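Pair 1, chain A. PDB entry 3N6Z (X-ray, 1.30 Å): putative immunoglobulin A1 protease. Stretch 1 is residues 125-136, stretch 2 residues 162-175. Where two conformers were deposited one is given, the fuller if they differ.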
# COMPACT_ATOMS: atom_id res chain seq x y z
N VAL A 125 -10.96 2.74 2.14
CA VAL A 125 -10.89 1.69 3.16
C VAL A 125 -11.18 0.37 2.43
O VAL A 125 -12.27 0.23 1.89
CB VAL A 125 -11.89 1.89 4.32
CG1 VAL A 125 -11.89 0.66 5.25
CG2 VAL A 125 -11.59 3.21 5.07
N LEU A 126 -10.20 -0.53 2.40
CA LEU A 126 -10.35 -1.81 1.71
C LEU A 126 -10.72 -2.92 2.71
O LEU A 126 -9.90 -3.29 3.56
CB LEU A 126 -9.09 -2.18 0.92
CG LEU A 126 -9.20 -3.51 0.16
CD1 LEU A 126 -10.42 -3.60 -0.80
CD2 LEU A 126 -7.90 -3.79 -0.60
N CYS A 127 -11.95 -3.41 2.56
CA CYS A 127 -12.47 -4.55 3.28
C CYS A 127 -12.72 -5.60 2.22
O CYS A 127 -13.59 -5.44 1.39
CB CYS A 127 -13.73 -4.21 4.05
SG CYS A 127 -13.55 -2.93 5.28
N GLY A 128 -11.88 -6.63 2.22
CA GLY A 128 -11.81 -7.60 1.12
C GLY A 128 -10.40 -7.76 0.61
O GLY A 128 -9.46 -7.83 1.40
N ASP A 129 -10.28 -7.85 -0.71
CA ASP A 129 -9.02 -8.23 -1.34
C ASP A 129 -8.74 -7.37 -2.57
O ASP A 129 -9.66 -7.10 -3.37
CB ASP A 129 -9.03 -9.70 -1.79
CG ASP A 129 -8.99 -10.69 -0.65
OD1 ASP A 129 -10.06 -11.02 -0.09
OD2 ASP A 129 -7.86 -11.06 -0.27
N CYS A 130 -7.48 -7.01 -2.76
CA CYS A 130 -7.01 -6.46 -4.01
C CYS A 130 -5.79 -7.27 -4.40
O CYS A 130 -4.84 -7.40 -3.59
CB CYS A 130 -6.66 -4.99 -3.84
SG CYS A 130 -5.97 -4.21 -5.32
N ARG A 131 -5.77 -7.79 -5.62
CA ARG A 131 -4.67 -8.61 -6.08
C ARG A 131 -4.34 -8.34 -7.53
O ARG A 131 -5.21 -7.96 -8.33
CB ARG A 131 -4.96 -10.10 -5.88
CG ARG A 131 -6.18 -10.62 -6.65
CD ARG A 131 -6.54 -12.09 -6.25
NE ARG A 131 -7.84 -12.52 -6.77
CZ ARG A 131 -9.00 -11.99 -6.39
NH1 ARG A 131 -9.01 -10.97 -5.55
NH2 ARG A 131 -10.14 -12.43 -6.91
N ASN A 132 -3.09 -8.59 -7.87
CA ASN A 132 -2.65 -8.64 -9.25
C ASN A 132 -2.88 -7.34 -10.04
O ASN A 132 -3.26 -7.39 -11.21
CB ASN A 132 -3.27 -9.82 -10.01
CG ASN A 132 -3.19 -11.13 -9.24
OD1 ASN A 132 -2.13 -11.47 -8.71
ND2 ASN A 132 -4.31 -11.87 -9.17
N VAL A 133 -2.62 -6.19 -9.41
CA VAL A 133 -2.69 -4.90 -10.11
C VAL A 133 -1.46 -4.05 -9.80
O VAL A 133 -0.98 -4.04 -8.66
CB VAL A 133 -4.01 -4.14 -9.81
CG1 VAL A 133 -4.08 -3.65 -8.34
CG2 VAL A 133 -4.22 -2.97 -10.78
N GLY A 134 -1.00 -3.30 -10.79
CA GLY A 134 -0.02 -2.25 -10.60
C GLY A 134 -0.61 -0.89 -10.84
O GLY A 134 -1.46 -0.73 -11.72
N PHE A 135 -0.19 0.07 -10.03
CA PHE A 135 -0.50 1.48 -10.25
C PHE A 135 0.77 2.18 -10.72
O PHE A 135 1.76 2.23 -9.99
CB PHE A 135 -1.02 2.16 -8.97
CG PHE A 135 -2.39 1.74 -8.59
CD1 PHE A 135 -2.62 0.53 -7.95
CD2 PHE A 135 -3.48 2.59 -8.84
CE1 PHE A 135 -3.89 0.17 -7.58
CE2 PHE A 135 -4.75 2.20 -8.49
CZ PHE A 135 -4.97 1.01 -7.86
N VAL A 136 0.76 2.69 -11.95
CA VAL A 136 1.91 3.37 -12.54
C VAL A 136 1.67 4.87 -12.58
O VAL A 136 0.64 5.33 -13.08
CB VAL A 136 2.21 2.83 -13.95
CG1 VAL A 136 3.27 3.69 -14.67
CG2 VAL A 136 2.58 1.34 -13.91
N GLY A 162 -14.93 -10.76 10.33
CA GLY A 162 -13.69 -10.91 9.58
C GLY A 162 -13.74 -10.42 8.16
O GLY A 162 -12.70 -10.17 7.53
N ASN A 163 -14.96 -10.21 7.63
CA ASN A 163 -15.11 -9.61 6.31
C ASN A 163 -14.65 -8.16 6.26
O ASN A 163 -14.52 -7.60 5.17
CB ASN A 163 -16.55 -9.73 5.83
CG ASN A 163 -16.96 -11.16 5.53
OD1 ASN A 163 -16.12 -12.05 5.30
ND2 ASN A 163 -18.27 -11.37 5.47
N LYS A 164 -14.34 -7.55 7.43
CA LYS A 164 -13.81 -6.19 7.48
C LYS A 164 -12.28 -6.12 7.50
O LYS A 164 -11.71 -5.01 7.46
CB LYS A 164 -14.43 -5.47 8.70
CG LYS A 164 -15.97 -5.45 8.67
CD LYS A 164 -16.58 -5.01 7.35
CE LYS A 164 -18.06 -4.82 7.38
NZ LYS A 164 -18.64 -4.52 6.01
N THR A 165 -11.60 -7.27 7.49
CA THR A 165 -10.15 -7.30 7.26
C THR A 165 -9.89 -7.05 5.76
O THR A 165 -10.80 -7.14 4.93
CB THR A 165 -9.52 -8.67 7.68
OG1 THR A 165 -10.14 -9.72 6.90
CG2 THR A 165 -9.72 -8.95 9.18
N GLY A 166 -8.67 -6.73 5.44
CA GLY A 166 -8.28 -6.45 4.05
C GLY A 166 -6.90 -6.94 3.70
O GLY A 166 -6.02 -6.92 4.54
N ARG A 167 -6.72 -7.38 2.45
CA ARG A 167 -5.46 -7.92 1.98
C ARG A 167 -5.12 -7.33 0.61
O ARG A 167 -6.01 -7.19 -0.26
CB ARG A 167 -5.53 -9.42 1.86
CG ARG A 167 -5.73 -10.11 3.21
CD ARG A 167 -6.38 -11.47 3.09
NE ARG A 167 -7.77 -11.36 2.63
CZ ARG A 167 -8.80 -10.96 3.38
NH1 ARG A 167 -8.65 -10.74 4.67
NH2 ARG A 167 -9.99 -10.78 2.82
N ILE A 168 -3.84 -7.01 0.43
CA ILE A 168 -3.29 -6.57 -0.85
C ILE A 168 -2.16 -7.52 -1.18
O ILE A 168 -1.18 -7.63 -0.42
CB ILE A 168 -2.80 -5.10 -0.81
CG1 ILE A 168 -4.00 -4.17 -0.57
CG2 ILE A 168 -2.05 -4.75 -2.11
CD1 ILE A 168 -3.63 -2.69 -0.36
N VAL A 169 -2.26 -8.19 -2.33
CA VAL A 169 -1.35 -9.27 -2.69
C VAL A 169 -0.94 -9.13 -4.18
O VAL A 169 -1.80 -8.93 -5.05
CB VAL A 169 -2.02 -10.64 -2.40
CG1 VAL A 169 -1.10 -11.78 -2.73
CG2 VAL A 169 -2.45 -10.72 -0.92
N ASN A 170 0.34 -9.32 -4.48
CA ASN A 170 0.82 -9.29 -5.87
C ASN A 170 0.47 -7.96 -6.55
O ASN A 170 -0.04 -7.93 -7.67
CB ASN A 170 0.29 -10.45 -6.73
CG ASN A 170 0.38 -11.79 -6.07
OD1 ASN A 170 1.27 -12.09 -5.27
ND2 ASN A 170 -0.58 -12.65 -6.43
N CYS A 171 0.73 -6.85 -5.84
CA CYS A 171 0.46 -5.53 -6.37
C CYS A 171 1.70 -4.64 -6.29
O CYS A 171 2.62 -4.91 -5.52
CB CYS A 171 -0.70 -4.85 -5.62
SG CYS A 171 -2.29 -5.65 -5.82
N TYR A 172 1.68 -3.54 -7.02
CA TYR A 172 2.74 -2.56 -6.93
C TYR A 172 2.24 -1.18 -7.21
O TYR A 172 1.18 -1.00 -7.83
CB TYR A 172 3.92 -2.92 -7.83
CG TYR A 172 3.78 -2.63 -9.32
CD1 TYR A 172 4.22 -1.43 -9.85
CD2 TYR A 172 3.34 -3.62 -10.20
CE1 TYR A 172 4.21 -1.20 -11.24
CE2 TYR A 172 3.30 -3.39 -11.58
CZ TYR A 172 3.76 -2.21 -12.09
OH TYR A 172 3.78 -2.00 -13.46
N THR A 173 3.00 -0.19 -6.73
CA THR A 173 2.73 1.21 -7.00
C THR A 173 3.99 1.98 -7.35
O THR A 173 5.09 1.69 -6.86
CB THR A 173 2.03 1.94 -5.84
OG1 THR A 173 2.94 2.05 -4.75
CG2 THR A 173 0.77 1.19 -5.38
N THR A 174 3.80 2.96 -8.21
CA THR A 174 4.81 3.98 -8.54
C THR A 174 4.11 5.32 -8.58
O THR A 174 2.89 5.41 -8.77
CB THR A 174 5.56 3.69 -9.87
OG1 THR A 174 4.84 4.25 -10.99
CG2 THR A 174 5.78 2.16 -10.10
N GLY A 175 4.89 6.40 -8.40
CA GLY A 175 4.36 7.75 -8.39
C GLY A 175 4.65 8.48 -7.08
O GLY A 175 5.80 8.50 -6.64
O HOH W 1 -5.68 -10.25 -1.68

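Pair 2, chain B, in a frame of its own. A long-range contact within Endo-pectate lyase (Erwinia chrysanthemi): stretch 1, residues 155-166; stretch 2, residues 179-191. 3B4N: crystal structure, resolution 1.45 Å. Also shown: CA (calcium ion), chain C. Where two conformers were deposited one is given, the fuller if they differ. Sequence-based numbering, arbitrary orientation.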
# COMPACT_ATOMS: atom_id res chain seq x y z
N ILE B 155 -0.26 -4.53 15.47
CA ILE B 155 0.97 -3.87 15.87
C ILE B 155 2.12 -4.82 15.55
O ILE B 155 2.11 -5.99 15.96
CB ILE B 155 1.00 -3.55 17.38
CG1 ILE B 155 -0.11 -2.56 17.71
CG2 ILE B 155 2.36 -2.98 17.77
CD1 ILE B 155 -0.23 -2.26 19.18
N LEU B 156 3.10 -4.32 14.83
CA LEU B 156 4.26 -5.11 14.45
C LEU B 156 5.50 -4.57 15.15
O LEU B 156 5.73 -3.37 15.20
CB LEU B 156 4.45 -5.04 12.92
CG LEU B 156 3.27 -5.45 12.04
CD1 LEU B 156 3.62 -5.17 10.58
CD2 LEU B 156 2.96 -6.93 12.25
N LYS B 157 6.30 -5.48 15.71
CA LYS B 157 7.55 -5.10 16.36
C LYS B 157 8.59 -5.99 15.70
O LYS B 157 8.73 -7.16 16.05
CB LYS B 157 7.47 -5.35 17.87
CG LYS B 157 6.55 -4.36 18.59
CD LYS B 157 6.51 -4.60 20.10
CE LYS B 157 7.88 -4.41 20.73
NZ LYS B 157 8.44 -3.05 20.44
N ASN B 158 9.29 -5.44 14.71
CA ASN B 158 10.30 -6.17 13.93
C ASN B 158 9.62 -7.44 13.42
O ASN B 158 10.17 -8.54 13.50
CB ASN B 158 11.52 -6.53 14.78
CG ASN B 158 12.71 -6.95 13.94
OD1 ASN B 158 13.23 -8.06 14.08
ND2 ASN B 158 13.14 -6.06 13.06
N ALA B 159 8.42 -7.26 12.88
CA ALA B 159 7.62 -8.38 12.40
C ALA B 159 6.99 -8.13 11.03
O ALA B 159 6.92 -7.00 10.55
CB ALA B 159 6.53 -8.69 13.42
N THR B 160 6.51 -9.22 10.43
CA THR B 160 5.88 -9.16 9.12
C THR B 160 4.48 -9.74 9.18
O THR B 160 4.24 -10.74 9.86
CB THR B 160 6.69 -9.99 8.08
OG1 THR B 160 7.97 -9.38 7.88
CG2 THR B 160 5.95 -10.05 6.74
N VAL B 161 3.54 -9.10 8.49
CA VAL B 161 2.19 -9.61 8.40
C VAL B 161 1.87 -9.68 6.91
O VAL B 161 2.26 -8.80 6.14
CB VAL B 161 1.17 -8.71 9.13
CG1 VAL B 161 1.12 -7.32 8.51
CG2 VAL B 161 -0.21 -9.37 9.08
N LYS B 162 1.21 -10.75 6.49
CA LYS B 162 0.87 -10.86 5.08
C LYS B 162 -0.49 -11.47 4.83
O LYS B 162 -1.02 -12.20 5.67
CB LYS B 162 1.94 -11.63 4.30
CG LYS B 162 2.23 -13.03 4.78
CD LYS B 162 3.44 -13.57 4.03
CE LYS B 162 3.82 -14.97 4.46
NZ LYS B 162 5.06 -15.41 3.75
N ASN B 163 -1.07 -11.12 3.68
CA ASN B 163 -2.36 -11.63 3.23
C ASN B 163 -3.47 -11.30 4.21
O ASN B 163 -4.06 -12.19 4.83
CB ASN B 163 -2.27 -13.15 3.04
CG ASN B 163 -1.08 -13.56 2.21
OD1 ASN B 163 -0.35 -14.48 2.57
ND2 ASN B 163 -0.87 -12.89 1.09
N LEU B 164 -3.79 -10.02 4.33
CA LEU B 164 -4.81 -9.58 5.27
C LEU B 164 -5.68 -8.53 4.62
O LEU B 164 -5.20 -7.71 3.85
CB LEU B 164 -4.13 -8.99 6.51
CG LEU B 164 -5.00 -8.40 7.62
CD1 LEU B 164 -5.79 -9.50 8.32
CD2 LEU B 164 -4.10 -7.69 8.63
N ARG B 165 -6.97 -8.55 4.95
CA ARG B 165 -7.90 -7.57 4.42
C ARG B 165 -8.47 -6.79 5.60
O ARG B 165 -8.83 -7.36 6.62
CB ARG B 165 -9.05 -8.25 3.66
CG ARG B 165 -9.98 -7.27 2.93
CD ARG B 165 -11.25 -7.97 2.46
NE ARG B 165 -10.95 -9.18 1.70
CZ ARG B 165 -10.69 -9.20 0.39
NH1 ARG B 165 -10.41 -10.36 -0.19
NH2 ARG B 165 -10.72 -8.09 -0.32
N ILE B 166 -8.51 -5.47 5.44
CA ILE B 166 -9.04 -4.57 6.45
C ILE B 166 -10.40 -4.12 5.95
O ILE B 166 -10.51 -3.55 4.86
CB ILE B 166 -8.12 -3.34 6.65
CG1 ILE B 166 -6.68 -3.80 6.92
CG2 ILE B 166 -8.64 -2.47 7.79
CD1 ILE B 166 -6.53 -4.67 8.15
N SER B 179 8.49 -0.82 16.12
CA SER B 179 9.90 -1.01 16.44
C SER B 179 10.53 -1.88 15.37
O SER B 179 9.86 -2.69 14.73
CB SER B 179 10.08 -1.66 17.82
OG SER B 179 9.77 -3.04 17.79
N GLY B 180 11.83 -1.69 15.17
CA GLY B 180 12.56 -2.47 14.20
C GLY B 180 12.09 -2.43 12.76
O GLY B 180 11.60 -1.41 12.28
N ASN B 181 12.26 -3.56 12.09
CA ASN B 181 11.92 -3.67 10.68
C ASN B 181 10.67 -4.47 10.46
O ASN B 181 10.61 -5.67 10.77
CB ASN B 181 13.08 -4.29 9.94
CG ASN B 181 14.36 -3.57 10.24
OD1 ASN B 181 14.44 -2.34 10.14
ND2 ASN B 181 15.38 -4.32 10.63
N CYS B 182 9.66 -3.81 9.91
CA CYS B 182 8.39 -4.46 9.66
C CYS B 182 8.05 -4.49 8.19
O CYS B 182 8.40 -3.58 7.43
CB CYS B 182 7.27 -3.70 10.36
SG CYS B 182 7.57 -3.13 12.07
N THR B 183 7.37 -5.55 7.79
CA THR B 183 6.93 -5.69 6.42
C THR B 183 5.43 -5.96 6.42
O THR B 183 4.92 -6.78 7.19
CB THR B 183 7.69 -6.83 5.70
OG1 THR B 183 9.07 -6.45 5.57
CG2 THR B 183 7.11 -7.07 4.32
N ILE B 184 4.73 -5.21 5.58
CA ILE B 184 3.28 -5.31 5.43
C ILE B 184 3.14 -5.77 3.99
O ILE B 184 3.27 -4.99 3.04
CB ILE B 184 2.64 -3.93 5.71
CG1 ILE B 184 2.95 -3.53 7.16
CG2 ILE B 184 1.15 -3.98 5.44
CD1 ILE B 184 2.48 -2.11 7.53
N GLU B 185 2.90 -7.06 3.84
CA GLU B 185 2.88 -7.73 2.55
C GLU B 185 1.52 -8.23 2.10
O GLU B 185 0.89 -9.02 2.78
CB GLU B 185 3.88 -8.89 2.64
CG GLU B 185 4.11 -9.70 1.40
CD GLU B 185 5.25 -10.68 1.58
OE1 GLU B 185 5.58 -11.40 0.61
OE2 GLU B 185 5.82 -10.74 2.70
N ASN B 186 1.08 -7.76 0.94
CA ASN B 186 -0.22 -8.12 0.40
C ASN B 186 -1.37 -7.88 1.37
O ASN B 186 -2.09 -8.81 1.74
CB ASN B 186 -0.25 -9.57 -0.08
CG ASN B 186 -1.46 -9.84 -0.95
OD1 ASN B 186 -1.88 -8.97 -1.72
ND2 ASN B 186 -2.02 -11.04 -0.84
N VAL B 187 -1.53 -6.63 1.76
CA VAL B 187 -2.62 -6.25 2.64
C VAL B 187 -3.57 -5.41 1.79
O VAL B 187 -3.13 -4.64 0.93
CB VAL B 187 -2.13 -5.45 3.87
CG1 VAL B 187 -3.32 -4.87 4.63
CG2 VAL B 187 -1.34 -6.39 4.80
N ILE B 188 -4.86 -5.60 2.01
CA ILE B 188 -5.88 -4.86 1.27
C ILE B 188 -6.70 -4.05 2.25
O ILE B 188 -7.24 -4.59 3.21
CB ILE B 188 -6.81 -5.82 0.51
CG1 ILE B 188 -6.02 -6.57 -0.55
CG2 ILE B 188 -7.98 -5.04 -0.11
CD1 ILE B 188 -6.85 -7.55 -1.38
N TRP B 189 -6.75 -2.74 2.03
CA TRP B 189 -7.55 -1.84 2.88
C TRP B 189 -8.77 -1.48 2.05
O TRP B 189 -8.66 -0.79 1.04
CB TRP B 189 -6.76 -0.56 3.20
CG TRP B 189 -5.59 -0.74 4.15
CD1 TRP B 189 -5.56 -0.45 5.48
CD2 TRP B 189 -4.26 -1.16 3.80
NE1 TRP B 189 -4.30 -0.65 5.99
CE2 TRP B 189 -3.49 -1.09 4.98
CE3 TRP B 189 -3.66 -1.59 2.62
CZ2 TRP B 189 -2.13 -1.43 5.00
CZ3 TRP B 189 -2.30 -1.93 2.64
CH2 TRP B 189 -1.56 -1.85 3.83
N GLU B 190 -9.95 -1.93 2.47
CA GLU B 190 -11.18 -1.66 1.72
C GLU B 190 -11.63 -0.19 1.72
O GLU B 190 -12.32 0.26 0.80
CB GLU B 190 -12.29 -2.60 2.19
CG GLU B 190 -12.08 -4.08 1.80
CD GLU B 190 -12.16 -4.33 0.29
OE1 GLU B 190 -12.90 -3.61 -0.40
OE2 GLU B 190 -11.50 -5.28 -0.20
N ASP B 191 -11.25 0.54 2.76
CA ASP B 191 -11.53 1.98 2.88
C ASP B 191 -10.70 2.45 4.05
O ASP B 191 -11.10 2.31 5.21
CB ASP B 191 -13.02 2.25 3.16
CG ASP B 191 -13.35 3.75 3.14
OD1 ASP B 191 -12.43 4.58 3.26
OD2 ASP B 191 -14.55 4.10 3.01
CA CA C . -11.63 6.58 4.24
O HOH W 2 9.99 -7.96 9.61
O HOH W 3 -10.06 -0.44 5.32
O HOH W 4 -10.03 8.06 5.29
O HOH W 5 -12.85 8.45 3.42

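Pair 1 and pair 2 build the same unit: two parallel strand pairs, one after the other, with an asparagine of positive phi between them in each stretch. The central backbones superpose to 0.6 Å. Before the asparagines the strand axes run 4.8 Å apart in pair 1 and 4.9 Å in pair 2; after them, 4.6 and 4.7 Å. Much of the ladder recurs under different side chains: Cys130(A) N donates to Arg167(A) O at 2.9 Å, and its match Val161(B) N to Thr183(B) O at 3.0 Å.

One face before the asparagines is apolar in both. Leu126(A) matches Leu156(B) and Ile168(A) matches Ile184(B), and both pairs bring leucine to isoleucine at 3.9 Å, CD2 of Leu126(A) to CG1 of Ile168(A) and CD1 of Leu156(B) to CG1 of Ile184(B). Cys130(A) and Val161(B) fill the neighbouring position; CB of Cys130(A) lies 4.3 Å from CG1 of Ile168(A), and CG1 of Val161(B) 4.4 Å from CG1 of Ile184(B). Gly166(A) matches Cys182(B), whose SG packs 3.8 Å from CB of Leu156(B).

The other face is partly exposed and solved differently. Asp129(A) and Arg167(A) form a two-pronged salt bridge, NE to OD2 and NH2 to OD1, each 2.9 Å. At the matched positions stand Thr160(B) and Thr183(B), which make no salt bridge; OG1 of Thr160(B) lies 3.4 Å from CB of Thr183(B) and also hydrogen-bonds a water.

At the asparagines, the same residue recurs in all four places with positive phi. In pair 1, ND2 of Asn170(A) donates to OD1 of Asn132(A) at 3.0 Å. Asn163(B) and Asn186(B) also bring their side chains together.

Beyond them, Val133(A) and Leu164(B) meet Cys171(A) and Val187(B): CG1 of Val133(A) is 3.7 Å from SG of Cys171(A), and CB of Leu164(B) 4.2 Å from CG2 of Val187(B). Then Gly134(A) leaves room for an aromatic ring. Its CA sits 3.8 Å from the centroid of the Tyr172(A) ring, over the face, and a CB there would clash with CE2 of Tyr172(A). Pair 2 inverts the sizes: Arg165(B) reaches past the smaller Ile188(B), its NH2 4.0 Å from CD1, to form a salt bridge with OE2 of Glu190(B) at 2.9 Å. Phe135(A) beside Thr173(A), CB to CG2 4.1 Å, corresponds to Ile166(B) with Trp189(B), where CG1 of Ile166(B) lies over the indole face, 3.8 Å from CD1 of Trp189(B). The ring changes strand.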